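PDB 4QGS: NADPH-dependent aldehyde reductase YqhD from Escherichia coli, which reduces a broad range of short-chain aldehydes to primary alcohols, using NADPH and one zinc ion per subunit. Local coordinates for residues V208-Q213 against G230-L235; L316-R321 against A339-F344. All blocks are in the same frame, centred on the assembly; numbering follows the deposited sequence.

Contact 1: residues V208-Q213 against G230-L235; sequences VHTVEQ and GILLTL. With ZN (zinc ion), chain B.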
# COMPACT_ATOMS: atom_id res chain seq x y z
N VAL A 208 -5.36 6.16 -5.39
CA VAL A 208 -6.03 6.67 -4.20
C VAL A 208 -5.02 7.06 -3.12
O VAL A 208 -5.20 8.09 -2.48
CB VAL A 208 -7.04 5.64 -3.66
CG1 VAL A 208 -7.64 6.14 -2.35
CG2 VAL A 208 -8.12 5.41 -4.71
N HIS A 209 -3.95 6.28 -2.93
CA HIS A 209 -2.92 6.71 -1.97
C HIS A 209 -2.41 8.10 -2.33
O HIS A 209 -2.15 8.92 -1.43
CB HIS A 209 -1.75 5.72 -1.91
CG HIS A 209 -2.01 4.55 -1.01
ND1 HIS A 209 -1.31 4.33 0.15
CD2 HIS A 209 -2.92 3.54 -1.10
CE1 HIS A 209 -1.76 3.23 0.74
NE2 HIS A 209 -2.74 2.73 -0.00
N THR A 210 -2.29 8.38 -3.62
CA THR A 210 -1.83 9.69 -4.08
C THR A 210 -2.86 10.78 -3.73
O THR A 210 -2.50 11.79 -3.14
CB THR A 210 -1.55 9.70 -5.57
OG1 THR A 210 -0.60 8.67 -5.87
CG2 THR A 210 -0.98 11.08 -6.02
N VAL A 211 -4.13 10.57 -4.06
CA VAL A 211 -5.10 11.66 -3.80
C VAL A 211 -5.44 11.81 -2.32
O VAL A 211 -5.96 12.85 -1.91
CB VAL A 211 -6.41 11.48 -4.61
CG1 VAL A 211 -6.14 11.48 -6.11
CG2 VAL A 211 -7.14 10.20 -4.18
N GLU A 212 -5.14 10.80 -1.51
CA GLU A 212 -5.31 10.91 -0.05
C GLU A 212 -4.38 11.98 0.51
O GLU A 212 -4.61 12.50 1.60
CB GLU A 212 -5.02 9.59 0.66
CG GLU A 212 -6.03 8.47 0.37
CD GLU A 212 -7.27 8.50 1.27
OE1 GLU A 212 -7.76 9.60 1.63
OE2 GLU A 212 -7.75 7.40 1.61
N GLN A 213 -3.34 12.28 -0.26
CA GLN A 213 -2.29 13.21 0.16
C GLN A 213 -2.23 14.46 -0.72
O GLN A 213 -1.31 15.29 -0.58
CB GLN A 213 -0.94 12.50 0.14
CG GLN A 213 -0.89 11.25 1.02
CD GLN A 213 0.40 10.46 0.83
OE1 GLN A 213 1.41 10.75 1.47
NE2 GLN A 213 0.36 9.43 -0.02
N GLY A 230 1.91 14.41 -11.26
CA GLY A 230 2.70 13.59 -12.16
C GLY A 230 2.42 12.11 -12.01
O GLY A 230 2.32 11.38 -13.01
N ILE A 231 2.32 11.64 -10.78
CA ILE A 231 1.98 10.24 -10.52
C ILE A 231 0.60 9.92 -11.11
O ILE A 231 0.43 8.90 -11.81
CB ILE A 231 1.99 9.93 -8.99
CG1 ILE A 231 3.42 9.98 -8.45
CG2 ILE A 231 1.33 8.54 -8.72
CD1 ILE A 231 3.51 10.08 -6.93
N LEU A 232 -0.37 10.79 -10.86
CA LEU A 232 -1.76 10.57 -11.29
C LEU A 232 -1.83 10.53 -12.82
O LEU A 232 -2.43 9.62 -13.41
CB LEU A 232 -2.68 11.65 -10.72
CG LEU A 232 -2.76 11.65 -9.20
CD1 LEU A 232 -3.47 12.89 -8.69
CD2 LEU A 232 -3.51 10.39 -8.71
N LEU A 233 -1.18 11.49 -13.47
CA LEU A 233 -1.14 11.54 -14.92
C LEU A 233 -0.53 10.27 -15.53
O LEU A 233 -1.01 9.75 -16.54
CB LEU A 233 -0.35 12.79 -15.37
CG LEU A 233 -1.19 14.07 -15.23
CD1 LEU A 233 -0.27 15.29 -15.15
CD2 LEU A 233 -2.16 14.20 -16.38
N THR A 234 0.53 9.78 -14.90
CA THR A 234 1.21 8.56 -15.36
C THR A 234 0.31 7.33 -15.20
O THR A 234 0.25 6.49 -16.09
CB THR A 234 2.52 8.35 -14.58
OG1 THR A 234 3.38 9.49 -14.80
CG2 THR A 234 3.24 7.10 -15.07
N LEU A 235 -0.37 7.23 -14.08
CA LEU A 235 -1.27 6.10 -13.85
C LEU A 235 -2.45 6.13 -14.82
O LEU A 235 -2.90 5.07 -15.29
CB LEU A 235 -1.76 6.10 -12.39
CG LEU A 235 -0.73 5.77 -11.31
CD1 LEU A 235 -1.29 5.98 -9.91
CD2 LEU A 235 -0.19 4.34 -11.47
ZN ZN B . -4.27 1.35 0.20
O HOH W 1 -3.60 0.90 2.13
O HOH W 2 -2.75 -0.15 -0.05
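T210, near the end of helix 196-211, meets I231 and L232 of helix 222-244, and its neighbour V211 meets L232, inside the all-helical C-terminal region of this iron-containing alcohol dehydrogenase fold. The tight part is a small apolar cluster round L232. T210 slides past it in the opposite sense, its CG2 coming to 3.7 Å from L232 CG, while V211 crosses at about a right angle and sets CG1 3.9 Å from L232 CD2. Branched leucine and valine suit this buried seam because their methyls fill it without a polar group to satisfy. T210 can join them because, with OG1 anti to the carbonyl carbon (chi1 -56°), its hydroxyl turns back to its own helix and bonds A206 O while CG2 faces L232; I231 CG2 lies only 3.4 Å from that OG1. No hydrogen bond links the segments. Away from the seam, partly exposed T234 returns its OG1 to G230 O. H209, which does not touch 230-235, binds the catalytic zinc with D205, H278 and H292. Partly exposed Q213 sends NE2 to H209 O at 2.9 Å, nearly straight at 177°, from above the carbonyl plane. H209 NE2 holds the zinc ion at 2.1 Å.

Contact 2: residues L316-R321 against A339-F344; sequences LQYAER and AATRNF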
# COMPACT_ATOMS: atom_id res chain seq x y z
N LEU A 316 -10.54 21.47 -7.83
CA LEU A 316 -10.43 22.25 -9.05
C LEU A 316 -9.03 22.18 -9.64
O LEU A 316 -8.85 22.16 -10.87
CB LEU A 316 -10.81 23.72 -8.78
CG LEU A 316 -12.28 23.94 -8.46
CD1 LEU A 316 -12.48 25.35 -7.91
CD2 LEU A 316 -13.13 23.73 -9.69
N GLN A 317 -8.02 22.15 -8.77
CA GLN A 317 -6.64 22.02 -9.24
C GLN A 317 -6.44 20.66 -9.89
O GLN A 317 -5.83 20.54 -10.95
CB GLN A 317 -5.64 22.23 -8.09
CG GLN A 317 -4.17 22.20 -8.57
CD GLN A 317 -3.19 22.68 -7.50
OE1 GLN A 317 -3.56 23.43 -6.60
NE2 GLN A 317 -1.94 22.24 -7.60
N TYR A 318 -6.97 19.63 -9.24
CA TYR A 318 -6.93 18.26 -9.75
C TYR A 318 -7.61 18.19 -11.11
O TYR A 318 -7.08 17.60 -12.06
CB TYR A 318 -7.59 17.33 -8.73
CG TYR A 318 -7.96 15.93 -9.17
CD1 TYR A 318 -6.99 14.95 -9.29
CD2 TYR A 318 -9.29 15.58 -9.38
CE1 TYR A 318 -7.33 13.64 -9.66
CE2 TYR A 318 -9.64 14.27 -9.75
CZ TYR A 318 -8.65 13.31 -9.89
OH TYR A 318 -8.98 12.02 -10.25
N ALA A 319 -8.77 18.83 -11.23
CA ALA A 319 -9.54 18.79 -12.47
C ALA A 319 -8.75 19.40 -13.62
O ALA A 319 -8.71 18.85 -14.72
CB ALA A 319 -10.86 19.51 -12.31
N GLU A 320 -8.10 20.53 -13.36
CA GLU A 320 -7.31 21.21 -14.38
C GLU A 320 -5.99 20.49 -14.68
O GLU A 320 -5.68 20.21 -15.85
CB GLU A 320 -7.04 22.65 -13.93
CG GLU A 320 -6.28 23.49 -14.93
CD GLU A 320 -6.22 24.94 -14.51
OE1 GLU A 320 -7.27 25.51 -14.16
OE2 GLU A 320 -5.11 25.52 -14.51
N ARG A 321 -5.23 20.17 -13.64
CA ARG A 321 -3.87 19.64 -13.81
C ARG A 321 -3.83 18.18 -14.25
O ARG A 321 -2.95 17.78 -15.00
CB ARG A 321 -3.07 19.77 -12.50
CG ARG A 321 -2.79 21.22 -12.05
CD ARG A 321 -1.54 21.77 -12.69
NE ARG A 321 -1.30 23.16 -12.29
CZ ARG A 321 -0.55 23.52 -11.25
NH1 ARG A 321 0.03 22.60 -10.49
NH2 ARG A 321 -0.38 24.81 -10.96
N ALA A 339 -16.60 12.56 -12.04
CA ALA A 339 -17.10 11.60 -13.03
C ALA A 339 -15.96 10.95 -13.81
O ALA A 339 -16.01 9.74 -14.09
CB ALA A 339 -18.08 12.27 -13.99
N ALA A 340 -14.94 11.73 -14.17
CA ALA A 340 -13.79 11.19 -14.89
C ALA A 340 -13.04 10.17 -14.04
O ALA A 340 -12.53 9.17 -14.56
CB ALA A 340 -12.83 12.32 -15.34
N THR A 341 -12.97 10.43 -12.73
CA THR A 341 -12.29 9.53 -11.80
C THR A 341 -13.08 8.23 -11.67
O THR A 341 -12.51 7.13 -11.74
CB THR A 341 -12.11 10.20 -10.42
OG1 THR A 341 -11.45 11.46 -10.59
CG2 THR A 341 -11.29 9.32 -9.49
N ARG A 342 -14.39 8.35 -11.49
CA ARG A 342 -15.25 7.19 -11.44
C ARG A 342 -15.10 6.37 -12.71
O ARG A 342 -14.90 5.16 -12.66
CB ARG A 342 -16.71 7.62 -11.25
CG ARG A 342 -17.63 6.49 -10.88
CD ARG A 342 -19.08 6.98 -10.75
NE ARG A 342 -19.36 7.83 -9.59
CZ ARG A 342 -19.52 7.36 -8.34
NH1 ARG A 342 -19.81 8.19 -7.35
NH2 ARG A 342 -19.36 6.08 -8.09
N ASN A 343 -15.17 7.03 -13.86
CA ASN A 343 -15.05 6.34 -15.13
C ASN A 343 -13.70 5.63 -15.28
O ASN A 343 -13.64 4.52 -15.80
CB ASN A 343 -15.27 7.30 -16.29
CG ASN A 343 -15.14 6.61 -17.63
OD1 ASN A 343 -16.02 5.83 -18.02
ND2 ASN A 343 -14.05 6.88 -18.34
N PHE A 344 -12.63 6.28 -14.83
CA PHE A 344 -11.30 5.69 -14.89
C PHE A 344 -11.28 4.36 -14.12
O PHE A 344 -10.81 3.34 -14.64
CB PHE A 344 -10.26 6.68 -14.33
CG PHE A 344 -8.86 6.12 -14.24
CD1 PHE A 344 -8.17 5.75 -15.38
CD2 PHE A 344 -8.23 5.99 -13.00
CE1 PHE A 344 -6.88 5.23 -15.30
CE2 PHE A 344 -6.94 5.47 -12.92
CZ PHE A 344 -6.27 5.09 -14.06
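In the C-terminal helical region, segments 316-321 and 339-344 of the consecutive helices 312-323 and 330-347 meet through one buried hydroxyl-to-hydroxyl hydrogen bond, well away from the zinc and cofactor sites; the same helices are also tied by a salt bridge from E320 to R333. Y318 OH gives its proton to T341 OG1 at 2.6 Å. The acceptor sits at the edge of the tyrosine ring and in its plane, nearer the CE2 side, with ring atom CE2 3.4 Å from T341 OG1. A tyrosine suits the place because its long, flat side chain carries a hydroxyl as far as the neighbouring helix; with CG anti to the backbone N (chi1 166°), the ring is directed at that helix. Threonine answers with both branches: OG1 takes the bond, and CG2 rests 3.6 Å from Y318 OH. Each hydroxyl has a second partner, T341 OG1 bonding A337 O one turn back and Y318 OH being joined to W323 NE1, so that both polar tips are satisfied in a buried setting. The rings of W304 and W323 meet that of Y318 edge-to-face. A phenylalanine in place of Y318 would probably take from T341 OG1 the hydroxyl that donates to it and leave W323 NE1 without the oxygen it is bonded to. T341 CB also approaches the phenol oxygen, at 3.6 Å from Y318 OH.

Overall arrangement
Both contacts lie within the C-terminal helical region, on the same side of the chain's centre, with centres about 11 Å apart. They follow one another in sequence: contact 1 joins helices 196-211 and 222-244, and contact 2 joins the later helices 312-323 and 330-347. The two pairs pack against each other directly. L232 CD1 lies 4.0 Å from Y318 CE1, and the ring of F344 reaches the backbone of L235, its CZ 3.6 Å from L235 O. Helix 222-244 therefore touches all three other helices. Contact 2 lies farther from the chain's centre than contact 1, so continuous packing connects the helix that carries two of the zinc ligands, D205 and H209, to the outer part of the region.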